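Local coordinates for protein DJ-1 homolog D (Arabidopsis thaliana, PDB 4OGG) that is a plant member of the DJ-1/PfpI family, built from two tandem DJ-1/PfpI-like domains within one chain, at residues P46-D51 with Y58-G63; T240-F245 with S252-H257; Y12-E17 with A171-H176; L6-D11 with E92-T97. One frame throughout, in Å; residues are numbered along the deposited sequence.

Contact 1 (P46-D51 with Y58-G63)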
loop_
_atom_site.group_PDB
_atom_site.type_symbol
_atom_site.label_atom_id
_atom_site.label_comp_id
_atom_site.label_asym_id
_atom_site.label_seq_id
_atom_site.Cartn_x
_atom_site.Cartn_y
_atom_site.Cartn_z
ATOM N N PRO C 46 9.629 9.331 9.886
ATOM C CA PRO C 46 8.580 8.989 8.927
ATOM C C PRO C 46 7.417 9.915 9.276
ATOM O O PRO C 46 7.328 10.392 10.409
ATOM C CB PRO C 46 8.268 7.531 9.263
ATOM C CG PRO C 46 8.552 7.454 10.736
ATOM C CD PRO C 46 9.844 8.241 10.856
ATOM N N THR C 47 6.540 10.193 8.319
ATOM C CA THR C 47 5.393 11.045 8.609
ATOM C C THR C 47 4.116 10.298 8.259
ATOM O O THR C 47 4.151 9.296 7.548
ATOM C CB THR C 47 5.419 12.362 7.801
ATOM O OG1 THR C 47 5.314 12.069 6.404
ATOM C CG2 THR C 47 6.718 13.124 8.054
ATOM N N ALA C 48 2.992 10.792 8.764
ATOM C CA ALA C 48 1.700 10.179 8.490
ATOM C C ALA C 48 0.843 11.109 7.650
ATOM O O ALA C 48 0.891 12.330 7.809
ATOM C CB ALA C 48 0.982 9.867 9.799
ATOM N N VAL C 49 0.078 10.520 6.741
ATOM C CA VAL C 49 -0.850 11.274 5.908
ATOM C C VAL C 49 -2.207 10.963 6.523
ATOM O O VAL C 49 -2.649 9.814 6.497
ATOM C CB VAL C 49 -0.849 10.782 4.438
ATOM C CG1 VAL C 49 -2.004 11.435 3.671
ATOM C CG2 VAL C 49 0.474 11.117 3.768
ATOM N N HIS C 50 -2.842 11.965 7.118
ATOM C CA HIS C 50 -4.155 11.776 7.722
ATOM C C HIS C 50 -5.171 12.481 6.850
ATOM O O HIS C 50 -5.268 13.709 6.841
ATOM C CB HIS C 50 -4.171 12.317 9.152
ATOM C CG HIS C 50 -3.460 11.428 10.127
ATOM N ND1 HIS C 50 -3.308 11.748 11.459
ATOM C CD2 HIS C 50 -2.893 10.210 9.964
ATOM C CE1 HIS C 50 -2.681 10.761 12.076
ATOM N NE2 HIS C 50 -2.417 9.816 11.191
ATOM N N ASP C 51 -5.918 11.677 6.102
ATOM C CA ASP C 51 -6.908 12.186 5.173
ATOM C C ASP C 51 -8.324 11.932 5.666
ATOM O O ASP C 51 -8.602 10.913 6.298
ATOM C CB ASP C 51 -6.706 11.517 3.812
ATOM C CG ASP C 51 -7.003 12.444 2.656
ATOM O OD1 ASP C 51 -6.973 11.974 1.500
ATOM O OD2 ASP C 51 -7.259 13.639 2.903
ATOM N N TYR C 58 -10.280 9.678 10.429
ATOM C CA TYR C 58 -9.297 9.744 9.353
ATOM C C TYR C 58 -8.599 8.426 9.028
ATOM O O TYR C 58 -8.488 7.529 9.865
ATOM C CB TYR C 58 -8.229 10.796 9.669
ATOM C CG TYR C 58 -7.553 10.587 11.004
ATOM C CD1 TYR C 58 -8.115 11.091 12.180
ATOM C CD2 TYR C 58 -6.369 9.858 11.098
ATOM C CE1 TYR C 58 -7.515 10.874 13.419
ATOM C CE2 TYR C 58 -5.761 9.630 12.333
ATOM C CZ TYR C 58 -6.341 10.141 13.489
ATOM O OH TYR C 58 -5.754 9.911 14.710
ATOM N N PHE C 59 -8.123 8.338 7.791
ATOM C CA PHE C 59 -7.396 7.174 7.302
ATOM C C PHE C 59 -5.924 7.566 7.337
ATOM O O PHE C 59 -5.603 8.749 7.229
ATOM C CB PHE C 59 -7.805 6.876 5.858
ATOM C CG PHE C 59 -6.967 5.820 5.193
ATOM C CD1 PHE C 59 -7.031 4.497 5.611
ATOM C CD2 PHE C 59 -6.115 6.153 4.146
ATOM C CE1 PHE C 59 -6.256 3.515 4.993
ATOM C CE2 PHE C 59 -5.335 5.179 3.523
ATOM C CZ PHE C 59 -5.407 3.859 3.948
ATOM N N GLU C 60 -5.032 6.593 7.498
ATOM C CA GLU C 60 -3.603 6.898 7.521
ATOM C C GLU C 60 -2.756 6.062 6.568
ATOM O O GLU C 60 -2.968 4.862 6.412
ATOM C CB GLU C 60 -3.019 6.741 8.932
ATOM C CG GLU C 60 -1.488 6.972 8.975
ATOM C CD GLU C 60 -0.874 6.733 10.344
ATOM O OE1 GLU C 60 -1.312 7.382 11.315
ATOM O OE2 GLU C 60 0.051 5.893 10.452
ATOM N N SER C 61 -1.793 6.724 5.936
ATOM C CA SER C 61 -0.835 6.078 5.048
ATOM C C SER C 61 0.457 6.850 5.312
ATOM O O SER C 61 0.438 7.852 6.035
ATOM C CB SER C 61 -1.261 6.185 3.573
ATOM O OG SER C 61 -1.306 7.522 3.112
ATOM N N ARG C 62 1.579 6.394 4.768
ATOM C CA ARG C 62 2.836 7.099 5.009
ATOM C C ARG C 62 3.057 8.287 4.084
ATOM O O ARG C 62 2.705 8.248 2.908
ATOM C CB ARG C 62 4.028 6.140 4.900
ATOM C CG ARG C 62 4.202 5.246 6.113
ATOM C CD ARG C 62 5.541 4.530 6.114
ATOM N NE ARG C 62 6.685 5.443 6.156
ATOM C CZ ARG C 62 7.927 5.055 6.437
ATOM N NH1 ARG C 62 8.175 3.778 6.704
ATOM N NH2 ARG C 62 8.921 5.932 6.447
ATOM N N GLY C 63 3.647 9.346 4.633
ATOM C CA GLY C 63 3.927 10.534 3.846
ATOM C C GLY C 63 5.401 10.610 3.497
ATOM O O GLY C 63 6.092 9.591 3.480
HETATM O O HOH W 1 7.321 8.708 5.829
#
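With CG of His-50 anti to its carbonyl carbon (chi1 -75°) and CG of Glu-60 anti to its backbone N, the two side chains leave neighbouring strands on the same sheet face and lie side by side. Beyond CG the Glu-60 chain is extended, and His-50 NE2 donates to Glu-60 OE1 at 2.7 Å. The acceptor sits in the imidazole plane, whereas the donor meets the carboxylate on its anti side, 23° out of plane. Tyr-58 brings its CE2 over the centre of one imidazole face, 3.3 Å from His-50 CE1, with the two rings inclined by 32°. Ala-48 CB packs on Glu-60 CD at 3.7 Å. His-50 ND1 bonds to OZ2 of the modified cysteine at position 118, so both ring nitrogens are gripped and the ring's rotation is fixed; Glu-60 OE2 has a salt bridge to Arg-89. Tyr-58 OH binds Glu-285 of the second subunit. On the sheet face of Val-49 and Ser-61, Val-49 CG2 rests 3.5 Å from Gly-63 CA, and Ser-61 OG lies beside Val-49 CB. Val-49 and Ser-61 bond to each other through both backbone groups, Val-49 N to Ser-61 O being 2.8 Å, and Asp-51 pairs with Phe-59 likewise. Past Ser-61, Gly-63 N reaches Thr-47 O from above the carbonyl plane. Pro-46 CB covers a face of the Arg-62 guanidinium, 3.3 Å from NH2, while a water joins Arg-62 NH2, Thr-47 N and Gly-63 O. The whole is an antiparallel beta hairpin of the DJ-1/PfpI domain, carrying a His-carboxylate hydrogen bond beside the modified cysteine.

Contact 2 (T240-F245 with S252-H257)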
loop_
_atom_site.group_PDB
_atom_site.type_symbol
_atom_site.label_atom_id
_atom_site.label_comp_id
_atom_site.label_asym_id
_atom_site.label_seq_id
_atom_site.Cartn_x
_atom_site.Cartn_y
_atom_site.Cartn_z
ATOM N N THR C 240 -3.530 13.239 -4.754
ATOM C CA THR C 240 -2.197 13.792 -4.940
ATOM C C THR C 240 -1.150 12.696 -4.879
ATOM O O THR C 240 -1.428 11.574 -4.452
ATOM C CB THR C 240 -1.858 14.863 -3.882
ATOM O OG1 THR C 240 -1.800 14.260 -2.583
ATOM C CG2 THR C 240 -2.909 15.972 -3.898
ATOM N N ALA C 241 0.055 13.028 -5.319
ATOM C CA ALA C 241 1.145 12.072 -5.311
ATOM C C ALA C 241 2.255 12.553 -4.400
ATOM O O ALA C 241 2.608 13.732 -4.406
ATOM C CB ALA C 241 1.689 11.876 -6.729
ATOM N N ILE C 242 2.784 11.640 -3.596
ATOM C CA ILE C 242 3.891 11.968 -2.720
ATOM C C ILE C 242 5.142 11.462 -3.421
ATOM O O ILE C 242 5.298 10.262 -3.649
ATOM C CB ILE C 242 3.751 11.287 -1.342
ATOM C CG1 ILE C 242 2.685 12.021 -0.523
ATOM C CG2 ILE C 242 5.096 11.268 -0.622
ATOM C CD1 ILE C 242 2.511 11.514 0.880
ATOM N N HIS C 243 6.011 12.388 -3.802
ATOM C CA HIS C 243 7.250 12.024 -4.466
ATOM C C HIS C 243 8.376 12.191 -3.468
ATOM O O HIS C 243 8.563 13.265 -2.888
ATOM C CB HIS C 243 7.463 12.898 -5.702
ATOM C CG HIS C 243 6.549 12.558 -6.838
ATOM N ND1 HIS C 243 6.428 13.345 -7.963
ATOM C CD2 HIS C 243 5.727 11.498 -7.030
ATOM C CE1 HIS C 243 5.573 12.786 -8.800
ATOM N NE2 HIS C 243 5.134 11.664 -8.259
ATOM N N ASP C 244 9.122 11.110 -3.271
ATOM C CA ASP C 244 10.208 11.095 -2.310
ATOM C C ASP C 244 11.394 10.299 -2.849
ATOM O O ASP C 244 11.230 9.401 -3.672
ATOM C CB ASP C 244 9.694 10.456 -1.017
ATOM C CG ASP C 244 10.422 10.947 0.211
ATOM O OD1 ASP C 244 11.290 11.834 0.083
ATOM O OD2 ASP C 244 10.116 10.442 1.311
ATOM N N PHE C 245 12.595 10.641 -2.398
ATOM C CA PHE C 245 13.780 9.918 -2.830
ATOM C C PHE C 245 14.145 8.934 -1.733
ATOM O O PHE C 245 14.479 9.327 -0.614
ATOM C CB PHE C 245 14.924 10.890 -3.110
ATOM C CG PHE C 245 14.940 11.401 -4.521
ATOM C CD1 PHE C 245 15.412 10.598 -5.557
ATOM C CD2 PHE C 245 14.453 12.667 -4.825
ATOM C CE1 PHE C 245 15.399 11.050 -6.877
ATOM C CE2 PHE C 245 14.434 13.127 -6.143
ATOM C CZ PHE C 245 14.909 12.316 -7.169
ATOM N N SER C 252 10.210 7.797 -5.675
ATOM C CA SER C 252 9.168 6.796 -5.519
ATOM C C SER C 252 7.863 7.577 -5.531
ATOM O O SER C 252 7.869 8.807 -5.458
ATOM C CB SER C 252 9.305 6.094 -4.172
ATOM O OG SER C 252 9.120 7.027 -3.118
ATOM N N GLU C 253 6.745 6.871 -5.637
ATOM C CA GLU C 253 5.455 7.541 -5.616
ATOM C C GLU C 253 4.425 6.732 -4.844
ATOM O O GLU C 253 4.367 5.504 -4.952
ATOM C CB GLU C 253 4.933 7.809 -7.035
ATOM C CG GLU C 253 3.542 8.454 -7.034
ATOM C CD GLU C 253 3.030 8.830 -8.413
ATOM O OE1 GLU C 253 3.668 9.664 -9.089
ATOM O OE2 GLU C 253 1.972 8.301 -8.816
ATOM N N LYS C 254 3.638 7.438 -4.041
ATOM C CA LYS C 254 2.561 6.842 -3.258
ATOM C C LYS C 254 1.502 7.918 -3.038
ATOM O O LYS C 254 1.750 9.109 -3.265
ATOM C CB LYS C 254 3.075 6.276 -1.924
ATOM C CG LYS C 254 3.881 7.223 -1.062
ATOM C CD LYS C 254 4.274 6.534 0.242
ATOM C CE LYS C 254 5.385 7.278 0.952
ATOM N NZ LYS C 254 6.651 7.189 0.167
ATOM N N PRO C 255 0.292 7.517 -2.622
ATOM C CA PRO C 255 -0.783 8.484 -2.396
ATOM C C PRO C 255 -0.525 9.528 -1.314
ATOM O O PRO C 255 0.083 9.237 -0.286
ATOM C CB PRO C 255 -1.980 7.594 -2.046
ATOM C CG PRO C 255 -1.671 6.312 -2.747
ATOM C CD PRO C 255 -0.205 6.142 -2.459
ATOM N N GLY C 256 -0.992 10.745 -1.570
ATOM C CA GLY C 256 -0.866 11.827 -0.608
ATOM C C GLY C 256 -2.273 12.181 -0.156
ATOM O O GLY C 256 -3.177 11.349 -0.278
ATOM N N HIS C 257 -2.472 13.391 0.366
ATOM C CA HIS C 257 -3.805 13.809 0.811
ATOM C C HIS C 257 -4.624 14.220 -0.409
ATOM O O HIS C 257 -4.073 14.729 -1.381
ATOM C CB HIS C 257 -3.752 15.045 1.723
ATOM C CG HIS C 257 -2.847 14.923 2.910
ATOM N ND1 HIS C 257 -1.473 14.945 2.806
ATOM C CD2 HIS C 257 -3.123 14.876 4.236
ATOM C CE1 HIS C 257 -0.941 14.926 4.016
ATOM N NE2 HIS C 257 -1.920 14.885 4.901
HETATM O O HOH W 2 -4.538 11.203 -3.027
HETATM O O HOH W 3 6.874 8.522 -2.360
HETATM O O HOH W 4 8.349 8.532 1.806
#
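His-243 NE2 donates to Glu-253 OE1 at 2.6 Å, the oxygen lying near the imidazole plane and the donor on the anti side of a carboxylate turned only 19° from the ring. Ala-241 CB flanks this pair, 3.7 Å from Glu-253 CD. At the hairpin's other end Thr-240 OG1 gives a short bond of 2.6 Å to His-257 O, a tight fit in which Thr-240 CG2 also comes within 3.0 Å of that oxygen. On the face of Ile-242 and Lys-254, Ile-242 CD1 packs 3.5 Å from Pro-255 O, and a water bridges Lys-254 NZ to Ile-242 O and Ser-252 OG, the latter also hydrogen-bonded to Glu-246. Behind these groups lies the backbone ladder: Ile-242 N to Lys-254 O at 2.8 Å, Ser-252 N to Asp-244 O at 2.8 Å, and a weak return bond from Asp-244 N to Ser-252 O. In the second shell, OZ2 of the modified residue at position 311 holds His-243 ND1, and Arg-282 forms a salt bridge with Glu-253 OE2. Asp-208 and Glu-14 hold the two nitrogens of His-257. This is the antiparallel beta hairpin of the second DJ-1/PfpI domain, with His-243 set between Glu-253 and the modified cysteine.

Contact 3 (Y12-E17 with A171-H176)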
loop_
_atom_site.group_PDB
_atom_site.type_symbol
_atom_site.label_atom_id
_atom_site.label_comp_id
_atom_site.label_asym_id
_atom_site.label_seq_id
_atom_site.Cartn_x
_atom_site.Cartn_y
_atom_site.Cartn_z
ATOM N N TYR C 12 5.935 9.798 12.719
ATOM C CA TYR C 12 4.523 9.760 12.372
ATOM C C TYR C 12 3.758 11.033 12.720
ATOM O O TYR C 12 2.548 11.016 12.953
ATOM C CB TYR C 12 3.868 8.505 12.957
ATOM C CG TYR C 12 4.289 7.269 12.183
ATOM C CD1 TYR C 12 3.900 7.097 10.853
ATOM C CD2 TYR C 12 5.118 6.306 12.755
ATOM C CE1 TYR C 12 4.325 5.997 10.108
ATOM C CE2 TYR C 12 5.554 5.198 12.017
ATOM C CZ TYR C 12 5.153 5.053 10.696
ATOM O OH TYR C 12 5.582 3.974 9.957
ATOM N N MET C 13 4.477 12.151 12.755
ATOM C CA MET C 13 3.821 13.433 12.971
ATOM C C MET C 13 3.087 13.610 11.636
ATOM O O MET C 13 3.475 13.000 10.636
ATOM C CB MET C 13 4.864 14.538 13.171
ATOM C CG MET C 13 5.841 14.695 12.021
ATOM S SD MET C 13 7.177 15.850 12.413
ATOM C CE MET C 13 8.439 15.269 11.318
ATOM N N GLU C 14 2.034 14.419 11.599
ATOM C CA GLU C 14 1.290 14.598 10.351
ATOM C C GLU C 14 2.140 15.376 9.347
ATOM O O GLU C 14 2.626 16.467 9.645
ATOM C CB GLU C 14 -0.036 15.314 10.630
ATOM C CG GLU C 14 -1.211 14.790 9.800
ATOM C CD GLU C 14 -1.173 15.226 8.345
ATOM O OE1 GLU C 14 -1.846 14.579 7.517
ATOM O OE2 GLU C 14 -0.495 16.223 8.024
ATOM N N ASP C 15 2.312 14.801 8.157
ATOM C CA ASP C 15 3.144 15.390 7.108
ATOM C C ASP C 15 2.877 16.865 6.794
ATOM O O ASP C 15 3.810 17.662 6.725
ATOM C CB ASP C 15 3.039 14.547 5.826
ATOM C CG ASP C 15 4.277 14.658 4.946
ATOM O OD1 ASP C 15 5.282 15.253 5.392
ATOM O OD2 ASP C 15 4.255 14.142 3.808
ATOM N N TYR C 16 1.619 17.239 6.589
ATOM C CA TYR C 16 1.316 18.640 6.301
ATOM C C TYR C 16 1.630 19.534 7.496
ATOM O O TYR C 16 2.145 20.643 7.344
ATOM C CB TYR C 16 -0.169 18.839 5.974
ATOM C CG TYR C 16 -0.606 18.503 4.564
ATOM C CD1 TYR C 16 0.307 18.425 3.514
ATOM C CD2 TYR C 16 -1.962 18.341 4.270
ATOM C CE1 TYR C 16 -0.120 18.197 2.203
ATOM C CE2 TYR C 16 -2.396 18.119 2.972
ATOM C CZ TYR C 16 -1.476 18.049 1.946
ATOM O OH TYR C 16 -1.921 17.843 0.661
ATOM N N GLU C 17 1.308 19.043 8.686
ATOM C CA GLU C 17 1.487 19.815 9.904
ATOM C C GLU C 17 2.922 20.155 10.278
ATOM O O GLU C 17 3.159 21.029 11.111
ATOM C CB GLU C 17 0.736 19.119 11.037
ATOM C CG GLU C 17 -0.766 19.314 10.873
ATOM C CD GLU C 17 -1.607 18.271 11.574
ATOM O OE1 GLU C 17 -1.267 17.884 12.707
ATOM O OE2 GLU C 17 -2.627 17.852 10.989
ATOM N N ALA C 171 -7.264 22.994 15.168
ATOM C CA ALA C 171 -7.813 21.642 15.207
ATOM C C ALA C 171 -7.288 20.688 14.133
ATOM O O ALA C 171 -7.089 19.502 14.405
ATOM C CB ALA C 171 -9.329 21.714 15.125
ATOM N N THR C 172 -7.079 21.198 12.922
ATOM C CA THR C 172 -6.594 20.385 11.803
ATOM C C THR C 172 -5.769 21.243 10.852
ATOM O O THR C 172 -5.739 22.467 10.986
ATOM C CB THR C 172 -7.759 19.796 10.973
ATOM O OG1 THR C 172 -8.400 20.851 10.241
ATOM C CG2 THR C 172 -8.786 19.124 11.875
ATOM N N TYR C 173 -5.115 20.607 9.880
ATOM C CA TYR C 173 -4.314 21.355 8.923
ATOM C C TYR C 173 -5.154 22.308 8.076
ATOM O O TYR C 173 -4.616 23.163 7.379
ATOM C CB TYR C 173 -3.482 20.413 8.038
ATOM C CG TYR C 173 -4.217 19.251 7.402
ATOM C CD1 TYR C 173 -5.190 19.457 6.421
ATOM C CD2 TYR C 173 -3.910 17.938 7.761
ATOM C CE1 TYR C 173 -5.837 18.373 5.811
ATOM C CE2 TYR C 173 -4.548 16.853 7.160
ATOM C CZ TYR C 173 -5.509 17.075 6.191
ATOM O OH TYR C 173 -6.148 15.997 5.612
ATOM N N GLU C 174 -6.475 22.173 8.140
ATOM C CA GLU C 174 -7.331 23.075 7.385
ATOM C C GLU C 174 -7.316 24.470 8.003
ATOM O O GLU C 174 -7.763 25.439 7.386
ATOM C CB GLU C 174 -8.761 22.533 7.321
ATOM C CG GLU C 174 -8.907 21.410 6.310
ATOM C CD GLU C 174 -8.329 21.797 4.954
ATOM O OE1 GLU C 174 -8.781 22.811 4.377
ATOM O OE2 GLU C 174 -7.418 21.094 4.466
ATOM N N GLY C 175 -6.794 24.567 9.222
ATOM C CA GLY C 175 -6.715 25.855 9.890
ATOM C C GLY C 175 -5.332 26.478 9.759
ATOM O O GLY C 175 -5.055 27.514 10.365
ATOM N N HIS C 176 -4.460 25.858 8.963
ATOM C CA HIS C 176 -3.104 26.374 8.785
ATOM C C HIS C 176 -3.004 27.866 8.463
ATOM O O HIS C 176 -2.161 28.561 9.026
ATOM C CB HIS C 176 -2.349 25.606 7.691
ATOM C CG HIS C 176 -1.713 24.329 8.155
ATOM N ND1 HIS C 176 -1.290 24.128 9.451
ATOM C CD2 HIS C 176 -1.364 23.214 7.471
ATOM C CE1 HIS C 176 -0.707 22.945 9.545
ATOM N NE2 HIS C 176 -0.739 22.371 8.356
HETATM O O HOH W 5 -5.585 17.480 10.340
#
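Tyr-16 and Tyr-173 form a buried T-shaped aromatic contact that joins the start of helix 15-27 to the loop between strand 167-170 and helix 176-186. The edge of Tyr-16 points at the face of Tyr-173: CD2 stands over the centre of that ring, 4.0 Å from Tyr-173 CG, and the planes are 89° apart. Tyr-173 takes this place with its CG between its own backbone N and carbonyl carbon (chi1 49°). Two carboxylates flank the same ring. Glu-17 OE2 lies at its edge, 3.5 Å from Tyr-173 CD2, and Glu-14 OE1 comes obliquely to within 3.5 Å of Tyr-173 CE2. Both glutamate chains run at about a right angle to the tyrosine. The two segments follow strands 3-8 and 167-170, which are parallel members of the central sheet of this alpha/beta fold; they therefore meet beyond the C-terminal ends of those strands, with Glu-17 and His-176 packing on Ile-117, the residue before the modified cysteine at position 118. Glu-14 also serves as the N-cap of helix 15-27, its OE2 accepting from Tyr-16 N at 2.7 Å and weakly from Glu-17 N, while OE1 is bound by His-257 and by the backbone N of His-50. Tyr-173 OH is tied to His-50 O. A water bridges Glu-17 OE2 to Tyr-173 N, 3.1 Å from the carboxylate oxygen. The His-176 ring turns its edge to Glu-17, with NE2 3.7 Å from Glu-17 CA. Within its own loop, Thr-172 OG1 accepts from Glu-174 N in an ST turn.

Contact 4 (L6-D11 with E92-T97)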
loop_
_atom_site.group_PDB
_atom_site.type_symbol
_atom_site.label_atom_id
_atom_site.label_comp_id
_atom_site.label_asym_id
_atom_site.label_seq_id
_atom_site.Cartn_x
_atom_site.Cartn_y
_atom_site.Cartn_z
ATOM N N LEU C 6 11.399 26.953 16.657
ATOM C CA LEU C 6 11.716 25.541 16.823
ATOM C C LEU C 6 10.451 24.715 16.577
ATOM O O LEU C 6 9.374 25.074 17.046
ATOM C CB LEU C 6 12.219 25.280 18.246
ATOM C CG LEU C 6 12.644 23.852 18.588
ATOM C CD1 LEU C 6 13.881 23.485 17.775
ATOM C CD2 LEU C 6 12.938 23.742 20.081
ATOM N N ILE C 7 10.581 23.628 15.821
ATOM C CA ILE C 7 9.442 22.751 15.565
ATOM C C ILE C 7 9.729 21.424 16.263
ATOM O O ILE C 7 10.772 20.798 16.039
ATOM C CB ILE C 7 9.215 22.502 14.049
ATOM C CG1 ILE C 7 8.875 23.821 13.344
ATOM C CG2 ILE C 7 8.069 21.506 13.853
ATOM C CD1 ILE C 7 8.542 23.667 11.859
ATOM N N LEU C 8 8.807 21.019 17.129
ATOM C CA LEU C 8 8.931 19.777 17.884
ATOM C C LEU C 8 8.397 18.620 17.045
ATOM O O LEU C 8 7.188 18.402 16.964
ATOM C CB LEU C 8 8.148 19.898 19.191
ATOM C CG LEU C 8 8.049 18.678 20.108
ATOM C CD1 LEU C 8 9.439 18.184 20.481
ATOM C CD2 LEU C 8 7.266 19.061 21.352
ATOM N N CYS C 9 9.313 17.877 16.430
ATOM C CA CYS C 9 8.958 16.756 15.562
ATOM C C CYS C 9 9.025 15.388 16.228
ATOM O O CYS C 9 9.605 15.225 17.303
ATOM C CB CYS C 9 9.872 16.745 14.331
ATOM S SG CYS C 9 9.882 18.285 13.392
ATOM N N GLY C 10 8.426 14.407 15.560
ATOM C CA GLY C 10 8.421 13.044 16.059
ATOM C C GLY C 10 8.033 12.098 14.939
ATOM O O GLY C 10 7.542 12.534 13.892
ATOM N N ASP C 11 8.250 10.804 15.141
ATOM C CA ASP C 11 7.894 9.832 14.119
ATOM C C ASP C 11 6.380 9.765 13.969
ATOM O O ASP C 11 5.644 9.697 14.952
ATOM C CB ASP C 11 8.456 8.451 14.466
ATOM C CG ASP C 11 9.973 8.408 14.410
ATOM O OD1 ASP C 11 10.586 9.424 14.021
ATOM O OD2 ASP C 11 10.552 7.358 14.749
ATOM N N GLU C 92 1.354 11.712 20.937
ATOM C CA GLU C 92 1.036 10.779 22.007
ATOM C C GLU C 92 2.269 10.157 22.650
ATOM O O GLU C 92 2.274 9.929 23.861
ATOM C CB GLU C 92 0.073 9.681 21.530
ATOM C CG GLU C 92 0.640 8.675 20.546
ATOM C CD GLU C 92 -0.289 7.484 20.352
ATOM O OE1 GLU C 92 0.021 6.608 19.521
ATOM O OE2 GLU C 92 -1.330 7.418 21.042
ATOM N N TYR C 93 3.317 9.900 21.869
ATOM C CA TYR C 93 4.515 9.307 22.461
ATOM C C TYR C 93 5.489 10.388 22.918
ATOM O O TYR C 93 6.238 10.190 23.876
ATOM C CB TYR C 93 5.176 8.305 21.492
ATOM C CG TYR C 93 6.200 8.849 20.515
ATOM C CD1 TYR C 93 7.507 9.125 20.922
ATOM C CD2 TYR C 93 5.883 9.021 19.168
ATOM C CE1 TYR C 93 8.472 9.549 20.010
ATOM C CE2 TYR C 93 6.838 9.448 18.247
ATOM C CZ TYR C 93 8.134 9.707 18.675
ATOM O OH TYR C 93 9.091 10.104 17.766
ATOM N N LEU C 94 5.469 11.539 22.248
ATOM C CA LEU C 94 6.335 12.649 22.643
ATOM C C LEU C 94 5.886 13.169 24.013
ATOM O O LEU C 94 6.706 13.600 24.824
ATOM C CB LEU C 94 6.258 13.787 21.616
ATOM C CG LEU C 94 6.885 13.540 20.241
ATOM C CD1 LEU C 94 6.636 14.734 19.331
ATOM C CD2 LEU C 94 8.385 13.304 20.402
ATOM N N ALA C 95 4.577 13.125 24.257
ATOM C CA ALA C 95 3.996 13.592 25.514
ATOM C C ALA C 95 4.463 12.772 26.712
ATOM O O ALA C 95 4.373 13.228 27.853
ATOM C CB ALA C 95 2.467 13.558 25.427
ATOM N N LEU C 96 4.950 11.562 26.447
ATOM C CA LEU C 96 5.434 10.676 27.502
ATOM C C LEU C 96 6.956 10.683 27.588
ATOM O O LEU C 96 7.550 9.891 28.321
ATOM C CB LEU C 96 4.939 9.245 27.266
ATOM C CG LEU C 96 3.621 8.841 27.933
ATOM C CD1 LEU C 96 3.804 8.851 29.445
ATOM C CD2 LEU C 96 2.503 9.785 27.524
ATOM N N THR C 97 7.583 11.579 26.837
ATOM C CA THR C 97 9.034 11.698 26.837
ATOM C C THR C 97 9.416 12.846 27.771
ATOM O O THR C 97 9.108 14.009 27.504
ATOM C CB THR C 97 9.561 11.973 25.413
ATOM O OG1 THR C 97 9.127 10.926 24.532
ATOM C CG2 THR C 97 11.081 12.032 25.406
#
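Gly-10 and Leu-94 mark the closest approach of the two backbones, their CA atoms 6.9 Å apart, where the loop leaving strand 3-8 passes helix 90-94. Residues 9 and 10 stay extended beyond the strand, whereas the other segment curls into a type I turn from Leu-94 to Thr-97, with Thr-97 N bonded to Leu-94 O. The single hydrogen bond between the segments runs from Asp-11 N to Tyr-93 OH, 2.8 Å long and nearly straight at 167°. Tyr-93 presents its edge to the loop: CE2 lies 3.5 Å from Asp-11 O, and Asp-11 N sits close to the ring plane. The same hydroxyl is 3.5 Å from CA of Gly-10, whose lack of a side chain lets it and Leu-94 CD1 come up to that carbon. Next to it, Leu-94 CG is anti to the carbonyl carbon (chi1 -70°), and CD1 further along the chain meets Cys-9 O at 3.6 Å and Leu-8 CG at 4.3 Å. Ile-123 of helix 121-126 packs on both leucines. The polar end of the contact faces another molecule: Tyr-93 OH also bonds to Gln-249 OE1 of the second subunit, whose Gln-249 N is held by Asp-11 OD2, while Asp-11 OD1 has a salt bridge to Lys-39. Since Tyr-93 OH accepts from Asp-11 N, its own proton would be directed at the glutamine oxygen. The polar end therefore ties the loop to the helix and both to the neighbouring subunit; the leucine end is van der Waals packing of a methyl on a backbone carbonyl and on Leu-8.

Contacts 1 and 2 are matching hairpins in the two family domains, each with a His-Glu bond; they touch directly, Val-49 and Gly-63 against Ile-242. Contacts 1, 3 and 4 are buried, contact 2 only partly. Contact 3 lies nearest the chain's centre and has aromatic packing where the hairpins have backbone ladders. It shares the sheet of contact 1, and Glu-14 also reaches the second domain through His-257. Contact 4, its centre about 20 Å from the centre of the chain, adjoins contact 3 in sequence but rests on one hydrogen bond and packing of Leu-94 on the loop backbone and Leu-8. Contacts 1, 3 and 4 touch the second subunit, contact 3 through Tyr-12 alone; contact 2 touches the third.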